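Local coordinates for centrosomal protein 120 (Oreochromis niloticus, PDB 6EWH) that probably works at the centrosome in centriole and cilium formation, this chain being the second C2 domain of the longer protein, at residues A[74-77]-A[82-85]; A[59-64]-A[70-75]; A[45-48]-A[52-55]; A[99-104]-A[134-139]; A[41-46]-A[112-117]. The protein carries 1 engineered substitution. All coordinates share one frame; numbering follows the deposited sequence.

Contact 1 (A[74-77]-A[82-85]); sequences EPFH and PDFE
Phe-76 meets Asp-83 and Phe-84 along its whole length, beginning at CB, which lies 3.6 Å from Asp-83 OD1 and 4.1 Å from Phe-84 CB. A first torsion of 63° sets CG between the backbone N and the carbonyl carbon and brings the ring alongside that of Phe-84. On the near branch, CD1 rests 3.8 Å from Phe-84 CB. Farther out, CE1 comes within 3.6 Å of Phe-84 CD2, and CZ at the tip is 3.7 Å from the same atom. The similar distances of CE1 and CZ to CD2 fit its position, 3.5 Å above the plane and over the ring centre. The rings are neither parallel nor perpendicular, with planes 48° apart, while Glu-74 O sits in plane at the edge of the Phe-76 ring. The polar part runs through one water, which accepts from His-77 N (2.7 Å) and donates weakly to Asp-83 OD1 (2.6 Å). Phe-84 also makes an edge-to-face pair with Phe-62, and Phe-76 shares a backbone hydrogen bond with Phe-60. The arrangement is that of a long inter-strand loop folding back on itself, pinned by aromatic side chains at the end of a C2 beta-sandwich, between strands 69-72 and 87-95.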
# COMPACT_ATOMS: atom_id res chain seq x y z
N GLU A 74 12.37 1.74 -1.22
CA GLU A 74 13.74 2.12 -1.59
C GLU A 74 13.77 3.57 -2.07
O GLU A 74 13.01 3.94 -2.97
CB GLU A 74 14.22 1.20 -2.70
CG GLU A 74 15.59 1.54 -3.25
CD GLU A 74 16.69 0.78 -2.55
OE1 GLU A 74 16.48 0.33 -1.41
OE2 GLU A 74 17.77 0.62 -3.16
N PRO A 75 14.63 4.40 -1.51
CA PRO A 75 14.64 5.82 -1.90
C PRO A 75 14.99 6.01 -3.37
O PRO A 75 15.75 5.24 -3.96
CB PRO A 75 15.71 6.42 -0.99
CG PRO A 75 15.73 5.52 0.20
CD PRO A 75 15.47 4.15 -0.33
N PHE A 76 14.40 7.05 -3.97
CA PHE A 76 14.69 7.43 -5.35
C PHE A 76 14.79 8.95 -5.47
O PHE A 76 14.23 9.70 -4.66
CB PHE A 76 13.67 6.84 -6.35
CG PHE A 76 12.25 7.32 -6.15
CD1 PHE A 76 11.45 6.78 -5.16
CD2 PHE A 76 11.72 8.30 -6.98
CE1 PHE A 76 10.15 7.23 -4.99
CE2 PHE A 76 10.42 8.74 -6.81
CZ PHE A 76 9.63 8.20 -5.82
N HIS A 77 15.51 9.40 -6.49
CA HIS A 77 15.77 10.83 -6.67
C HIS A 77 14.96 11.46 -7.78
O HIS A 77 14.59 12.63 -7.68
CB HIS A 77 17.26 11.06 -6.94
CG HIS A 77 17.60 12.46 -7.34
ND1 HIS A 77 17.34 13.55 -6.55
CD2 HIS A 77 18.21 12.94 -8.46
CE1 HIS A 77 17.75 14.65 -7.16
NE2 HIS A 77 18.28 14.31 -8.32
N PRO A 82 10.09 9.02 -12.57
CA PRO A 82 10.39 8.05 -11.50
C PRO A 82 11.14 6.84 -12.01
O PRO A 82 10.82 6.27 -13.05
CB PRO A 82 9.00 7.67 -10.98
CG PRO A 82 8.19 8.89 -11.22
CD PRO A 82 8.67 9.42 -12.56
N ASP A 83 12.16 6.45 -11.24
CA ASP A 83 13.01 5.34 -11.62
C ASP A 83 13.07 4.26 -10.55
O ASP A 83 13.88 3.33 -10.68
CB ASP A 83 14.41 5.82 -11.98
CG ASP A 83 15.05 6.66 -10.89
OD1 ASP A 83 14.40 6.90 -9.84
OD2 ASP A 83 16.20 7.10 -11.08
N PHE A 84 12.25 4.34 -9.50
CA PHE A 84 12.23 3.25 -8.54
C PHE A 84 11.74 1.97 -9.20
O PHE A 84 10.99 1.99 -10.19
CB PHE A 84 11.36 3.60 -7.30
CG PHE A 84 9.89 3.81 -7.58
CD1 PHE A 84 9.02 2.73 -7.55
CD2 PHE A 84 9.37 5.09 -7.78
CE1 PHE A 84 7.65 2.91 -7.76
CE2 PHE A 84 7.99 5.28 -8.00
CZ PHE A 84 7.14 4.19 -7.99
N GLU A 85 12.22 0.84 -8.68
CA GLU A 85 11.81 -0.48 -9.12
C GLU A 85 10.53 -0.90 -8.41
O GLU A 85 10.25 -0.46 -7.29
CB GLU A 85 12.90 -1.48 -8.76
CG GLU A 85 14.18 -1.25 -9.55
CD GLU A 85 14.04 -1.73 -10.97
OE1 GLU A 85 13.66 -2.90 -11.16
OE2 GLU A 85 14.30 -0.93 -11.90
O HOH W 1 16.41 8.07 -8.61

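Contact 2 (A[59-64]-A[70-75]); sequences EFFFYY and DITSEP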
# COMPACT_ATOMS: atom_id res chain seq x y z
N GLU A 59 15.36 13.17 -1.80
CA GLU A 59 15.37 11.72 -1.81
C GLU A 59 13.98 11.29 -1.37
O GLU A 59 13.54 11.66 -0.28
CB GLU A 59 16.44 11.21 -0.85
CG GLU A 59 16.43 9.72 -0.63
CD GLU A 59 17.75 9.23 -0.05
OE1 GLU A 59 18.77 9.29 -0.77
OE2 GLU A 59 17.77 8.80 1.13
N PHE A 60 13.27 10.55 -2.22
CA PHE A 60 11.85 10.30 -2.03
C PHE A 60 11.63 8.81 -1.84
O PHE A 60 12.40 7.98 -2.33
CB PHE A 60 11.04 10.81 -3.24
CG PHE A 60 11.33 12.25 -3.58
CD1 PHE A 60 10.60 13.27 -2.99
CD2 PHE A 60 12.32 12.58 -4.49
CE1 PHE A 60 10.86 14.60 -3.30
CE2 PHE A 60 12.59 13.91 -4.80
CZ PHE A 60 11.85 14.92 -4.20
N PHE A 61 10.58 8.46 -1.09
CA PHE A 61 10.28 7.06 -0.83
C PHE A 61 8.81 6.98 -0.44
O PHE A 61 8.17 7.99 -0.14
CB PHE A 61 11.16 6.48 0.28
CG PHE A 61 11.01 7.18 1.61
CD1 PHE A 61 11.75 8.32 1.89
CD2 PHE A 61 10.12 6.70 2.56
CE1 PHE A 61 11.60 8.98 3.11
CE2 PHE A 61 9.97 7.35 3.78
CZ PHE A 61 10.70 8.49 4.05
N PHE A 62 8.29 5.76 -0.46
CA PHE A 62 6.91 5.53 -0.02
C PHE A 62 6.89 4.93 1.38
O PHE A 62 7.74 4.12 1.75
CB PHE A 62 6.16 4.64 -1.01
CG PHE A 62 6.10 5.23 -2.38
CD1 PHE A 62 5.20 6.24 -2.68
CD2 PHE A 62 6.99 4.81 -3.36
CE1 PHE A 62 5.17 6.82 -3.94
CE2 PHE A 62 6.96 5.37 -4.63
CZ PHE A 62 6.06 6.38 -4.92
N TYR A 63 5.88 5.34 2.15
CA TYR A 63 5.66 4.82 3.49
C TYR A 63 4.23 4.35 3.62
O TYR A 63 3.30 5.01 3.15
CB TYR A 63 5.92 5.90 4.58
CG TYR A 63 5.28 5.51 5.89
CD1 TYR A 63 5.90 4.61 6.74
CD2 TYR A 63 4.02 6.00 6.25
CE1 TYR A 63 5.32 4.21 7.92
CE2 TYR A 63 3.42 5.59 7.44
CZ TYR A 63 4.08 4.70 8.26
OH TYR A 63 3.51 4.30 9.45
N TYR A 64 4.04 3.22 4.30
CA TYR A 64 2.71 2.83 4.74
C TYR A 64 2.82 1.91 5.93
O TYR A 64 3.86 1.30 6.18
CB TYR A 64 1.88 2.19 3.63
CG TYR A 64 2.55 1.03 2.93
CD1 TYR A 64 3.36 1.26 1.83
CD2 TYR A 64 2.34 -0.28 3.34
CE1 TYR A 64 3.98 0.19 1.16
CE2 TYR A 64 2.92 -1.33 2.68
CZ TYR A 64 3.74 -1.10 1.60
OH TYR A 64 4.34 -2.15 0.95
N ASP A 70 5.51 -0.68 10.13
CA ASP A 70 5.95 0.49 9.37
C ASP A 70 6.83 0.02 8.21
O ASP A 70 7.82 -0.68 8.43
CB ASP A 70 6.73 1.46 10.25
CG ASP A 70 5.85 2.20 11.24
OD1 ASP A 70 4.67 2.45 10.93
OD2 ASP A 70 6.34 2.52 12.35
N ILE A 71 6.45 0.39 6.99
CA ILE A 71 7.14 -0.05 5.79
C ILE A 71 7.59 1.18 5.01
O ILE A 71 6.79 2.10 4.77
CB ILE A 71 6.25 -0.99 4.96
CG1 ILE A 71 6.02 -2.28 5.75
CG2 ILE A 71 6.87 -1.25 3.58
CD1 ILE A 71 4.91 -3.15 5.23
N THR A 72 8.86 1.20 4.62
CA THR A 72 9.38 2.23 3.73
C THR A 72 9.98 1.57 2.51
O THR A 72 10.60 0.50 2.60
CB THR A 72 10.45 3.11 4.39
OG1 THR A 72 11.57 2.31 4.76
CG2 THR A 72 9.89 3.82 5.63
N SER A 73 9.83 2.22 1.37
CA SER A 73 10.37 1.70 0.12
C SER A 73 11.77 2.26 -0.16
O SER A 73 12.27 3.15 0.53
CB SER A 73 9.43 2.00 -1.03
OG SER A 73 9.50 3.38 -1.40
N GLU A 74 12.37 1.74 -1.22
CA GLU A 74 13.74 2.12 -1.59
C GLU A 74 13.77 3.57 -2.07
O GLU A 74 13.01 3.94 -2.97
CB GLU A 74 14.22 1.20 -2.70
CG GLU A 74 15.59 1.54 -3.25
CD GLU A 74 16.69 0.78 -2.55
OE1 GLU A 74 16.48 0.33 -1.41
OE2 GLU A 74 17.77 0.62 -3.16
N PRO A 75 14.63 4.40 -1.51
CA PRO A 75 14.64 5.82 -1.90
C PRO A 75 14.99 6.01 -3.37
O PRO A 75 15.75 5.24 -3.96
CB PRO A 75 15.71 6.42 -0.99
CG PRO A 75 15.73 5.52 0.20
CD PRO A 75 15.47 4.15 -0.33
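Tyr-64 and Ile-71 form the antiparallel hydrogen-bonded pair that anchors this hairpin: Tyr-64 N reaches Ile-71 O at 3.0 Å, and Ile-71 N returns to Tyr-64 O at 2.9 Å. Tyr-63 and Thr-72 follow as a non-hydrogen-bonded pair. Beyond it, Ser-73 N donates to Phe-62 O (2.8 Å), but the return bond is made by a side chain. Phe-62 N points to Ser-73 OG at 2.8 Å and 167°, because a first torsion of 75° holds that hydroxyl between the serine N and carbonyl carbon. Farther along, a bent CA-H...O contact joins Pro-75 CA to Phe-60 O (3.1 Å).

One further bond joins side chains. Tyr-63 OH donates to Asp-70 OD1 over 2.6 Å, meeting the carboxylate from 45° above its plane.

Apolar contacts lie at both ends. Ile-71 CG2 stands over a face of the Tyr-64 ring, 4.1 Å from its centroid, a CH-pi contact; the ring also touches Ala-89 of strand 87-95. At the other end Glu-59 CG lies beside Pro-75 CB at 3.4 Å.

Chemically, the serine hydroxyl stands in for a main-chain acceptor and carries the pairing past the end of strand 69-72, while the short phenol-to-carboxylate bond, consistent with an ionised Asp-70, ties the two strands near their turn.

Contact 3 (A[45-48]-A[52-55]); sequences QLVP and KLSA
Val-47 reaches Lys-52 and Leu-53 through a first torsion of 173°, which turns CG1 opposite the backbone N and out across the gap. Leu-53 answers with its CD2 methyl, carried back to the valine. The lysine chain runs extended through CD, which lays CB and CD beside the valine; the bend beyond CD affects the amino end alone.

The contact is correspondingly simple. Val-47 CG1 touches Lys-52 CB at 3.8 Å and Lys-52 CD at 3.9 Å; the two side chains meet at roughly a right angle, so one methyl lies against the flank of the lysine chain. Toward Leu-53 the geometry differs: the side chains slide past each other in opposite directions, and Leu-53 CD2 lies 3.9 Å from Val-47 CG1, 4.0 Å from Val-47 CB and 4.1 Å from Val-47 CG2. That one methyl therefore sits against the whole valine branch point. No hydrogen bond crosses the pair, whose nearest CA atoms, those of Val-47 and Lys-52, are 7.4 Å apart.

Leu-79, from the loop after strand 69-72, touches both Val-47 and Leu-53, adding a third apolar side chain. Lys-52 also packs on Cys-116 at the end of strand 110-116. The contact thus folds the connection after strand 29-41 onto the short helix 50-54, and sets that helix beside the end of the four-stranded sheet, just before strand 60-66.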
# COMPACT_ATOMS: atom_id res chain seq x y z
N GLN A 45 3.90 17.41 -9.42
CA GLN A 45 2.83 18.30 -8.98
C GLN A 45 2.77 18.43 -7.46
O GLN A 45 2.19 19.39 -6.96
CB GLN A 45 1.47 17.80 -9.45
CG GLN A 45 1.29 17.75 -10.93
CD GLN A 45 -0.09 17.29 -11.30
OE1 GLN A 45 -0.99 17.26 -10.46
NE2 GLN A 45 -0.28 16.92 -12.56
N LEU A 46 3.34 17.46 -6.73
CA LEU A 46 3.31 17.46 -5.28
C LEU A 46 4.45 18.26 -4.65
O LEU A 46 4.52 18.36 -3.42
CB LEU A 46 3.36 16.02 -4.77
CG LEU A 46 2.19 15.16 -5.25
CD1 LEU A 46 2.39 13.71 -4.82
CD2 LEU A 46 0.86 15.69 -4.71
N VAL A 47 5.33 18.84 -5.45
CA VAL A 47 6.43 19.65 -4.95
C VAL A 47 6.23 21.08 -5.47
O VAL A 47 6.18 21.29 -6.69
CB VAL A 47 7.80 19.08 -5.37
CG1 VAL A 47 8.92 20.02 -4.99
CG2 VAL A 47 8.00 17.74 -4.69
N PRO A 48 6.10 22.07 -4.59
CA PRO A 48 5.73 23.42 -5.07
C PRO A 48 6.82 24.10 -5.87
O PRO A 48 6.52 24.94 -6.72
CB PRO A 48 5.42 24.19 -3.77
CG PRO A 48 5.28 23.14 -2.71
CD PRO A 48 6.16 22.01 -3.13
N LYS A 52 13.45 22.49 -5.52
CA LYS A 52 13.59 21.36 -4.61
C LYS A 52 13.91 20.07 -5.35
O LYS A 52 14.62 19.21 -4.81
CB LYS A 52 12.34 21.20 -3.74
CG LYS A 52 12.47 20.06 -2.72
CD LYS A 52 11.25 19.97 -1.82
CE LYS A 52 11.20 18.62 -1.09
NZ LYS A 52 12.41 18.36 -0.27
N LEU A 53 13.40 19.91 -6.57
CA LEU A 53 13.74 18.73 -7.37
C LEU A 53 15.23 18.70 -7.69
O LEU A 53 15.82 17.61 -7.81
CB LEU A 53 12.94 18.72 -8.66
CG LEU A 53 11.44 18.97 -8.57
CD1 LEU A 53 10.83 18.99 -9.97
CD2 LEU A 53 10.79 17.93 -7.70
N SER A 54 15.86 19.87 -7.83
CA SER A 54 17.27 19.95 -8.20
C SER A 54 18.21 19.68 -7.03
O SER A 54 19.37 19.31 -7.26
CB SER A 54 17.57 21.33 -8.78
OG SER A 54 18.96 21.49 -9.00
N ALA A 55 17.76 19.88 -5.79
CA ALA A 55 18.60 19.57 -4.65
C ALA A 55 18.76 18.06 -4.51
O ALA A 55 17.88 17.28 -4.89
CB ALA A 55 17.98 20.14 -3.37

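Contact 4 (A[99-104]-A[134-139]); sequences ILKAFL and ISTDLD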
# COMPACT_ATOMS: atom_id res chain seq x y z
N ILE A 99 -12.39 -15.91 8.78
CA ILE A 99 -12.05 -14.91 9.79
C ILE A 99 -11.16 -13.83 9.19
O ILE A 99 -11.35 -12.64 9.46
CB ILE A 99 -11.45 -15.58 11.03
CG1 ILE A 99 -12.54 -16.35 11.78
CG2 ILE A 99 -10.86 -14.55 11.96
CD1 ILE A 99 -13.65 -15.47 12.27
N LEU A 100 -10.19 -14.23 8.36
CA LEU A 100 -9.30 -13.24 7.77
C LEU A 100 -10.05 -12.36 6.77
O LEU A 100 -9.84 -11.14 6.74
CB LEU A 100 -8.12 -13.96 7.11
CG LEU A 100 -7.06 -13.06 6.48
CD1 LEU A 100 -6.62 -11.98 7.47
CD2 LEU A 100 -5.86 -13.89 6.02
N LYS A 101 -10.92 -12.96 5.96
CA LYS A 101 -11.71 -12.18 5.02
C LYS A 101 -12.58 -11.17 5.76
O LYS A 101 -12.64 -9.99 5.38
CB LYS A 101 -12.55 -13.13 4.16
CG LYS A 101 -13.26 -12.50 2.96
CD LYS A 101 -14.09 -13.56 2.23
CE LYS A 101 -14.69 -13.04 0.92
NZ LYS A 101 -15.71 -11.97 1.11
N ALA A 102 -13.22 -11.60 6.85
CA ALA A 102 -14.00 -10.67 7.66
C ALA A 102 -13.12 -9.58 8.26
O ALA A 102 -13.46 -8.39 8.22
CB ALA A 102 -14.73 -11.44 8.76
N PHE A 103 -11.96 -9.97 8.80
CA PHE A 103 -11.03 -9.00 9.37
C PHE A 103 -10.66 -7.93 8.34
O PHE A 103 -10.76 -6.73 8.61
CB PHE A 103 -9.78 -9.72 9.87
CG PHE A 103 -8.64 -8.80 10.25
CD1 PHE A 103 -8.63 -8.15 11.47
CD2 PHE A 103 -7.56 -8.61 9.39
CE1 PHE A 103 -7.57 -7.32 11.83
CE2 PHE A 103 -6.51 -7.78 9.74
CZ PHE A 103 -6.51 -7.14 10.96
N LEU A 104 -10.24 -8.36 7.14
CA LEU A 104 -9.83 -7.38 6.14
C LEU A 104 -10.99 -6.50 5.70
O LEU A 104 -10.81 -5.30 5.46
CB LEU A 104 -9.20 -8.08 4.94
CG LEU A 104 -7.85 -8.70 5.27
CD1 LEU A 104 -7.38 -9.54 4.11
CD2 LEU A 104 -6.84 -7.61 5.59
N ILE A 134 -13.22 -9.47 -3.01
CA ILE A 134 -12.93 -10.34 -4.14
C ILE A 134 -12.13 -11.57 -3.74
O ILE A 134 -11.72 -12.35 -4.61
CB ILE A 134 -12.27 -9.58 -5.30
CG1 ILE A 134 -10.96 -8.94 -4.82
CG2 ILE A 134 -13.22 -8.53 -5.87
CD1 ILE A 134 -9.97 -8.70 -5.93
N SER A 135 -11.89 -11.78 -2.44
CA SER A 135 -11.11 -12.92 -1.97
C SER A 135 -12.04 -14.12 -1.79
O SER A 135 -12.29 -14.62 -0.69
CB SER A 135 -10.36 -12.58 -0.69
OG SER A 135 -9.40 -11.55 -0.91
N THR A 136 -12.55 -14.60 -2.93
CA THR A 136 -13.64 -15.57 -2.94
C THR A 136 -13.24 -16.95 -3.43
O THR A 136 -14.11 -17.82 -3.53
CB THR A 136 -14.79 -15.05 -3.81
OG1 THR A 136 -14.29 -14.75 -5.12
CG2 THR A 136 -15.41 -13.79 -3.20
N ASP A 137 -11.97 -17.19 -3.74
CA ASP A 137 -11.53 -18.51 -4.17
C ASP A 137 -10.12 -18.78 -3.65
O ASP A 137 -9.22 -19.22 -4.37
CB ASP A 137 -11.61 -18.66 -5.69
CG ASP A 137 -11.42 -20.11 -6.14
OD1 ASP A 137 -11.72 -21.02 -5.34
OD2 ASP A 137 -10.96 -20.32 -7.28
N LEU A 138 -9.92 -18.50 -2.35
CA LEU A 138 -8.58 -18.54 -1.77
C LEU A 138 -8.00 -19.95 -1.69
O LEU A 138 -6.78 -20.08 -1.53
CB LEU A 138 -8.61 -17.93 -0.37
CG LEU A 138 -8.76 -16.40 -0.37
CD1 LEU A 138 -9.07 -15.94 1.05
CD2 LEU A 138 -7.51 -15.71 -0.91
N ASP A 139 -8.82 -20.99 -1.76
CA ASP A 139 -8.24 -22.32 -1.79
C ASP A 139 -7.48 -22.58 -3.08
O ASP A 139 -6.60 -23.45 -3.12
CB ASP A 139 -9.31 -23.39 -1.63
CG ASP A 139 -9.97 -23.37 -0.27
OD1 ASP A 139 -9.48 -22.67 0.65
OD2 ASP A 139 -11.00 -24.06 -0.11
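Lys-101 meets Ser-135 not with its charge but with its methylenes, which lie against the serine's main-chain oxygen: CE is 3.3 Å from Ser-135 O and CD 3.6 Å from the same atom. The carbons next to an ammonium group carry some positive character, which would suit a carbonyl neighbour, although no hydrogen bond is formed here. NZ itself stands 4.7 Å from Ser-135 O. The chain is extended through its first three torsions and then bends at the last (-66°), a turn that leads the amino group off to a weak bond with Ala-132 O. A further touch is apolar, between Lys-101 CE and Thr-136 CG2 at 4.2 Å.

Ser-135 is the centre of an inverse gamma turn, closed by a weak 2.9 Å bond from Thr-136 N to Ile-134 O. Its own hydroxyl is hydrogen-bonded to Leu-131 O.

Helix 97-105 is joined in this way to the loop that leaves helix 128-133 and leads to strand 143-150. Beneath the contact, Leu-100 and Leu-104 from the helix and Ser-135 and Leu-138 from the loop all touch Leu-178, placing both segments over strand 171-180 of the mixed sheet.

Contact 5 (A[41-46]-A[112-117]); sequences TKLEQL and IHLCCG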
# COMPACT_ATOMS: atom_id res chain seq x y z
N THR A 41 3.52 8.42 -11.78
CA THR A 41 3.71 9.50 -12.73
C THR A 41 3.10 10.78 -12.19
O THR A 41 2.32 10.78 -11.23
CB THR A 41 3.23 9.17 -14.16
OG1 THR A 41 3.69 10.18 -15.06
CG2 THR A 41 1.72 9.10 -14.22
N LYS A 42 3.55 11.89 -12.77
CA LYS A 42 3.10 13.25 -12.41
C LYS A 42 3.37 13.61 -10.95
O LYS A 42 2.69 14.48 -10.39
CB LYS A 42 1.64 13.51 -12.79
CG LYS A 42 1.33 13.28 -14.26
CD LYS A 42 2.11 14.25 -15.14
CE LYS A 42 1.81 14.01 -16.61
NZ LYS A 42 2.62 14.88 -17.50
N LEU A 43 4.37 12.98 -10.33
CA LEU A 43 4.65 13.28 -8.92
C LEU A 43 5.13 14.71 -8.71
O LEU A 43 5.00 15.23 -7.59
CB LEU A 43 5.68 12.29 -8.36
CG LEU A 43 5.29 10.82 -8.41
CD1 LEU A 43 6.38 10.01 -7.69
CD2 LEU A 43 3.91 10.56 -7.77
N GLU A 44 5.68 15.35 -9.74
CA GLU A 44 6.23 16.68 -9.57
C GLU A 44 5.17 17.70 -9.16
O GLU A 44 5.51 18.73 -8.58
CB GLU A 44 6.96 17.14 -10.84
CG GLU A 44 6.03 17.48 -11.99
CD GLU A 44 5.63 16.27 -12.82
OE1 GLU A 44 5.98 15.14 -12.44
OE2 GLU A 44 4.97 16.46 -13.86
N GLN A 45 3.90 17.41 -9.42
CA GLN A 45 2.83 18.30 -8.98
C GLN A 45 2.77 18.43 -7.46
O GLN A 45 2.19 19.39 -6.96
CB GLN A 45 1.47 17.80 -9.45
CG GLN A 45 1.29 17.75 -10.93
CD GLN A 45 -0.09 17.29 -11.30
OE1 GLN A 45 -0.99 17.26 -10.46
NE2 GLN A 45 -0.28 16.92 -12.56
N LEU A 46 3.34 17.46 -6.73
CA LEU A 46 3.31 17.46 -5.28
C LEU A 46 4.45 18.26 -4.65
O LEU A 46 4.52 18.36 -3.42
CB LEU A 46 3.36 16.02 -4.77
CG LEU A 46 2.19 15.16 -5.25
CD1 LEU A 46 2.39 13.71 -4.82
CD2 LEU A 46 0.86 15.69 -4.71
N ILE A 112 -0.96 5.12 1.72
CA ILE A 112 0.42 5.10 1.21
C ILE A 112 0.85 6.54 0.96
O ILE A 112 0.18 7.27 0.23
CB ILE A 112 0.53 4.26 -0.07
CG1 ILE A 112 0.10 2.81 0.22
CG2 ILE A 112 1.96 4.34 -0.61
CD1 ILE A 112 0.03 1.95 -1.02
N HIS A 113 1.96 6.93 1.57
CA HIS A 113 2.46 8.30 1.52
C HIS A 113 3.69 8.36 0.63
O HIS A 113 4.58 7.52 0.72
CB HIS A 113 2.87 8.77 2.91
CG HIS A 113 1.72 9.01 3.83
ND1 HIS A 113 1.30 10.28 4.17
CD2 HIS A 113 0.89 8.15 4.47
CE1 HIS A 113 0.26 10.19 4.99
NE2 HIS A 113 -0.01 8.91 5.18
N LEU A 114 3.75 9.39 -0.21
CA LEU A 114 5.00 9.79 -0.83
C LEU A 114 5.70 10.74 0.13
O LEU A 114 5.11 11.75 0.55
CB LEU A 114 4.76 10.48 -2.17
CG LEU A 114 6.01 11.14 -2.77
CD1 LEU A 114 7.04 10.08 -3.17
CD2 LEU A 114 5.66 12.06 -3.97
N CYS A 115 6.94 10.43 0.49
CA CYS A 115 7.65 11.18 1.52
C CYS A 115 8.96 11.72 1.00
O CYS A 115 9.56 11.17 0.07
CB CYS A 115 7.97 10.29 2.72
SG CYS A 115 6.49 9.71 3.52
N CYS A 116 9.40 12.82 1.61
CA CYS A 116 10.76 13.32 1.46
C CYS A 116 11.24 13.69 2.86
O CYS A 116 10.65 14.56 3.49
CB CYS A 116 10.80 14.54 0.55
SG CYS A 116 12.48 15.16 0.27
N GLY A 117 12.28 13.01 3.33
CA GLY A 117 12.71 13.22 4.71
C GLY A 117 11.58 12.87 5.66
O GLY A 117 11.00 11.78 5.60
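Leu-114 meets Leu-43 and Leu-46 without any flat group between them, so neither ring faces nor ring edges enter the contact. The rings that touch Leu-114 include Phe-62 of the neighbouring strand and Phe-76 of the loop after strand 69-72, whose CZ lies 4.2 Å from Leu-114 CD1. The two methyls of Leu-114 thus have different neighbours. CD2 faces the segment 41-46, touching Leu-46 CD1 at 3.8 Å and Leu-43 CD1 at 4.3 Å.

A first torsion of 170° on Leu-114 sends CG away from the backbone N and brings that methyl forward. Leu-46 crosses it at a slant, with an extended second torsion (174°) leading to CD1. The two leucines of the loop can converge on one methyl because they belong to a 3-10 turn, held by the 2.9 Å bond from Leu-46 N to Leu-43 O; a spacing of three residues puts both on the same side. With Leu-43 CA and Leu-114 CA 8.8 Å apart, side chains alone bridge the gap, and all three are buried.

Segment 41-46 starts on the last residue of strand 29-41 and turns away from it, whereas Leu-114 stands on strand 110-116, flanked in the antiparallel sheet by strands 60-66 and 119-126. A 3-10 turn leaving the mixed sheet therefore packs against a side chain of the antiparallel sheet, joining the two layers of the sandwich.

In the fold
Contacts 1, 2, 3 and 5 gather on one side of the chain's centre, with contact 4 on the opposite side, its centre 28 to 41 Å from theirs. Contacts 3 and 5 share Gln-45 and Leu-46, with centres about 9 Å apart. Contacts 1 and 2 are equally close and share Glu-74 and Pro-75. Strands 60-66 and 110-116 are neighbours in the four-stranded sheet, linking contacts 2 and 5. Along the chain, contacts 3, 2 and 1 close in turn; contact 3 starts from the same stretch as contact 5, and contacts 2 and 1 lie between its two segments. A hairpin, loops and a 3-10 turn thus come together toward one end of the C2 sandwich, while contact 4 ties helix to loop at the other.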